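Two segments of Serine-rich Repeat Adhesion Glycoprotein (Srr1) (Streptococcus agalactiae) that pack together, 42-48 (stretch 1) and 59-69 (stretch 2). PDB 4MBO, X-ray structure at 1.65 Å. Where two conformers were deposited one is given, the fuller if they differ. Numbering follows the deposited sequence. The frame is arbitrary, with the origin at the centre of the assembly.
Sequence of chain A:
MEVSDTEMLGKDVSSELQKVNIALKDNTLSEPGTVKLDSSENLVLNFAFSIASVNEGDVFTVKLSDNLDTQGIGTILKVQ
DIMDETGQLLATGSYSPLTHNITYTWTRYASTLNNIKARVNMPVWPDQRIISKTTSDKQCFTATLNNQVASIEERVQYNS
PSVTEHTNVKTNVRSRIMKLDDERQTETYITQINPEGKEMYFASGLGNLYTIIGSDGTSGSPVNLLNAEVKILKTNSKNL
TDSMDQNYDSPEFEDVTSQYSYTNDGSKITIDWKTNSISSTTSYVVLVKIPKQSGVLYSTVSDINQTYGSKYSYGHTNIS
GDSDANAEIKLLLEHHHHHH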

# COMPACT_ATOMS: atom_id res chain seq x y z
N ASN A 42 -0.67 -4.24 -10.41
CA ASN A 42 -1.87 -4.74 -9.81
C ASN A 42 -2.46 -5.78 -10.75
O ASN A 42 -1.95 -5.97 -11.87
CB ASN A 42 -2.88 -3.61 -9.50
CG ASN A 42 -3.25 -2.79 -10.72
OD1 ASN A 42 -2.71 -1.70 -10.93
ND2 ASN A 42 -4.13 -3.32 -11.56
N LEU A 43 -3.47 -6.46 -10.25
CA LEU A 43 -4.25 -7.42 -11.04
C LEU A 43 -5.51 -6.74 -11.51
O LEU A 43 -5.79 -5.60 -11.12
CB LEU A 43 -4.60 -8.63 -10.19
CG LEU A 43 -3.39 -9.42 -9.68
CD1 LEU A 43 -3.82 -10.49 -8.67
CD2 LEU A 43 -2.58 -10.02 -10.83
N VAL A 44 -6.27 -7.41 -12.37
CA VAL A 44 -7.51 -6.84 -12.86
C VAL A 44 -8.65 -7.85 -12.64
O VAL A 44 -8.52 -9.04 -12.97
CB VAL A 44 -7.41 -6.47 -14.37
CG1 VAL A 44 -8.76 -5.96 -14.85
CG2 VAL A 44 -6.36 -5.36 -14.57
N LEU A 45 -9.72 -7.37 -12.06
CA LEU A 45 -10.93 -8.14 -11.85
C LEU A 45 -12.01 -7.71 -12.84
O LEU A 45 -12.27 -6.51 -13.00
CB LEU A 45 -11.46 -7.89 -10.44
CG LEU A 45 -12.85 -8.45 -10.10
CD1 LEU A 45 -12.84 -9.98 -10.18
CD2 LEU A 45 -13.28 -7.99 -8.72
N ASN A 46 -12.65 -8.68 -13.47
CA ASN A 46 -13.81 -8.32 -14.25
C ASN A 46 -14.94 -9.31 -14.02
O ASN A 46 -14.71 -10.49 -13.71
CB ASN A 46 -13.51 -8.21 -15.72
CG ASN A 46 -13.33 -9.52 -16.38
OD1 ASN A 46 -12.27 -10.11 -16.32
ND2 ASN A 46 -14.38 -9.98 -17.08
N PHE A 47 -16.16 -8.81 -14.10
CA PHE A 47 -17.34 -9.66 -13.97
C PHE A 47 -18.48 -9.07 -14.76
O PHE A 47 -18.48 -7.88 -15.10
CB PHE A 47 -17.72 -9.88 -12.48
CG PHE A 47 -18.02 -8.63 -11.71
CD1 PHE A 47 -19.30 -8.11 -11.68
CD2 PHE A 47 -17.01 -8.00 -10.98
CE1 PHE A 47 -19.57 -6.95 -10.96
CE2 PHE A 47 -17.29 -6.86 -10.26
CZ PHE A 47 -18.56 -6.34 -10.26
N ALA A 48 -19.47 -9.91 -15.04
CA ALA A 48 -20.63 -9.47 -15.78
C ALA A 48 -21.76 -10.44 -15.52
O ALA A 48 -21.53 -11.61 -15.15
CB ALA A 48 -20.32 -9.43 -17.27
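Stretch 2 59-69: VFTVKLSDNLD

How do the two backbones run past each other? Stretch 1 is extended from Leu 43 to Ala 48, a strand that continues later in the chain. Stretch 2 is a strand from Val 59 to Leu 64, followed by a type I beta turn from Ser 65 to Leu 68 and a second short strand at Leu 68 and Asp 69. The first strand of stretch 2 runs roughly antiparallel to stretch 1, with 149° between their N-to-C directions and a signed crossing angle of 149°. Their axes come no closer than 10.5 Å, too far for backbone pairing, and no hydrogen bond links the two stretches. They face each other as layers held by side chains.

Which residues stand opposite one another? The pairs run in antiparallel order: the CA of Phe 47 lies 8.9 Å from the CA of Val 62, the CA of Leu 45 lies 9.9 Å from the CA of Leu 64, and the CA of Leu 43 lies 9.5 Å from the CA of Leu 68. Because side chains alternate along an extended strand, Leu 43, Leu 45 and Phe 47 point toward stretch 2, while Val 44 and Asn 46 are out of its reach. Phe 60 and Val 62 point back in the same way, with Thr 61 and Lys 63 out of reach.

What does Phe 47 pack against? Val 62 places its CG2 methyl over one face of the ring, 3.9 Å from the centroid of Phe 47 and only 15° off the ring normal, a CH-pi contact; Val 62 CG2 is 3.8 Å from Phe 47 CZ. Phe 60 meets the same ring obliquely, its CE1 4.1 Å from Phe 47 CE1, and that atom of Phe 47 lies at the edge of the Phe 60 ring.

How do the leucines extend the contact? Leu 45 reaches two neighbours through CD2, which is 4.2 Å from Val 62 CG1 and 4.0 Å from Leu 64 CD2. The CA-to-CB bond of Leu 64 points sideways relative to stretch 1, but the end of its side chain comes nearer. Beyond it, the turn is closed by Leu 68 N donating to Ser 65 O at 3.1 Å, and Ser 65 OG donates to Asn 67 OD1 at 2.7 Å. Past the turn, Leu 68 points toward stretch 1 again, its CD1 4.4 Å from Leu 43 CD1. Apolar contacts thus span the interface, burying 216 Å² over both sides.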

# COMPACT_ATOMS: atom_id res chain seq x y z
N VAL A 59 -29.21 -5.98 -2.94
CA VAL A 59 -27.77 -6.01 -3.08
C VAL A 59 -27.27 -7.25 -3.79
O VAL A 59 -28.01 -8.23 -3.92
CB VAL A 59 -27.06 -5.93 -1.71
CG1 VAL A 59 -27.42 -4.65 -0.96
CG2 VAL A 59 -27.38 -7.14 -0.85
N PHE A 60 -26.04 -7.19 -4.27
CA PHE A 60 -25.33 -8.39 -4.72
C PHE A 60 -23.90 -8.21 -4.24
O PHE A 60 -23.47 -7.09 -3.98
CB PHE A 60 -25.45 -8.72 -6.22
CG PHE A 60 -24.72 -7.79 -7.12
CD1 PHE A 60 -23.40 -8.04 -7.49
CD2 PHE A 60 -25.34 -6.66 -7.62
CE1 PHE A 60 -22.73 -7.19 -8.34
CE2 PHE A 60 -24.66 -5.80 -8.47
CZ PHE A 60 -23.34 -6.07 -8.82
N THR A 61 -23.18 -9.33 -4.09
CA THR A 61 -21.88 -9.30 -3.47
C THR A 61 -20.83 -10.02 -4.29
O THR A 61 -21.02 -11.19 -4.65
CB THR A 61 -21.98 -9.96 -2.07
OG1 THR A 61 -23.07 -9.35 -1.33
CG2 THR A 61 -20.71 -9.81 -1.27
N VAL A 62 -19.73 -9.33 -4.55
CA VAL A 62 -18.54 -9.96 -5.16
C VAL A 62 -17.56 -10.23 -4.02
O VAL A 62 -17.14 -9.31 -3.32
CB VAL A 62 -17.91 -9.07 -6.23
CG1 VAL A 62 -16.63 -9.69 -6.77
CG2 VAL A 62 -18.90 -8.82 -7.34
N LYS A 63 -17.23 -11.49 -3.80
CA LYS A 63 -16.37 -11.88 -2.69
C LYS A 63 -14.93 -12.02 -3.14
O LYS A 63 -14.66 -12.69 -4.12
CB LYS A 63 -16.87 -13.18 -2.11
CG LYS A 63 -18.35 -13.15 -1.71
CD LYS A 63 -18.74 -14.56 -1.28
CE LYS A 63 -20.21 -14.71 -0.99
NZ LYS A 63 -20.38 -16.10 -0.48
N LEU A 64 -14.00 -11.40 -2.41
CA LEU A 64 -12.59 -11.56 -2.70
C LEU A 64 -11.94 -12.39 -1.57
O LEU A 64 -12.41 -12.44 -0.44
CB LEU A 64 -11.88 -10.21 -2.79
CG LEU A 64 -12.51 -9.14 -3.68
CD1 LEU A 64 -11.68 -7.86 -3.59
CD2 LEU A 64 -12.63 -9.65 -5.10
N SER A 65 -10.86 -13.07 -1.90
CA SER A 65 -10.08 -13.76 -0.90
C SER A 65 -9.48 -12.75 0.08
O SER A 65 -9.40 -11.56 -0.22
CB SER A 65 -9.01 -14.62 -1.59
OG SER A 65 -8.21 -13.90 -2.55
N ASP A 66 -9.10 -13.23 1.26
CA ASP A 66 -8.57 -12.37 2.30
C ASP A 66 -7.32 -11.63 1.93
O ASP A 66 -6.95 -10.67 2.61
CB ASP A 66 -8.20 -13.18 3.54
CG ASP A 66 -9.36 -13.63 4.34
OD1 ASP A 66 -10.52 -13.46 3.95
OD2 ASP A 66 -9.07 -14.19 5.44
N ASN A 67 -6.63 -12.08 0.90
CA ASN A 67 -5.39 -11.44 0.53
C ASN A 67 -5.52 -10.51 -0.66
O ASN A 67 -4.51 -10.19 -1.27
CB ASN A 67 -4.33 -12.49 0.23
CG ASN A 67 -4.75 -13.44 -0.89
OD1 ASN A 67 -5.79 -13.26 -1.52
ND2 ASN A 67 -3.91 -14.43 -1.16
N LEU A 68 -6.73 -10.07 -0.97
CA LEU A 68 -6.99 -9.24 -2.13
C LEU A 68 -7.87 -8.06 -1.75
O LEU A 68 -8.85 -8.26 -1.02
CB LEU A 68 -7.67 -10.14 -3.17
CG LEU A 68 -7.79 -9.71 -4.61
CD1 LEU A 68 -6.43 -9.59 -5.25
CD2 LEU A 68 -8.65 -10.72 -5.39
N ASP A 69 -7.52 -6.83 -2.18
CA ASP A 69 -8.29 -5.62 -1.88
C ASP A 69 -8.45 -4.78 -3.15
O ASP A 69 -7.87 -5.09 -4.18
CB ASP A 69 -7.71 -4.83 -0.70
CG ASP A 69 -6.39 -4.17 -1.00
OD1 ASP A 69 -6.29 -3.49 -2.04
OD2 ASP A 69 -5.46 -4.26 -0.13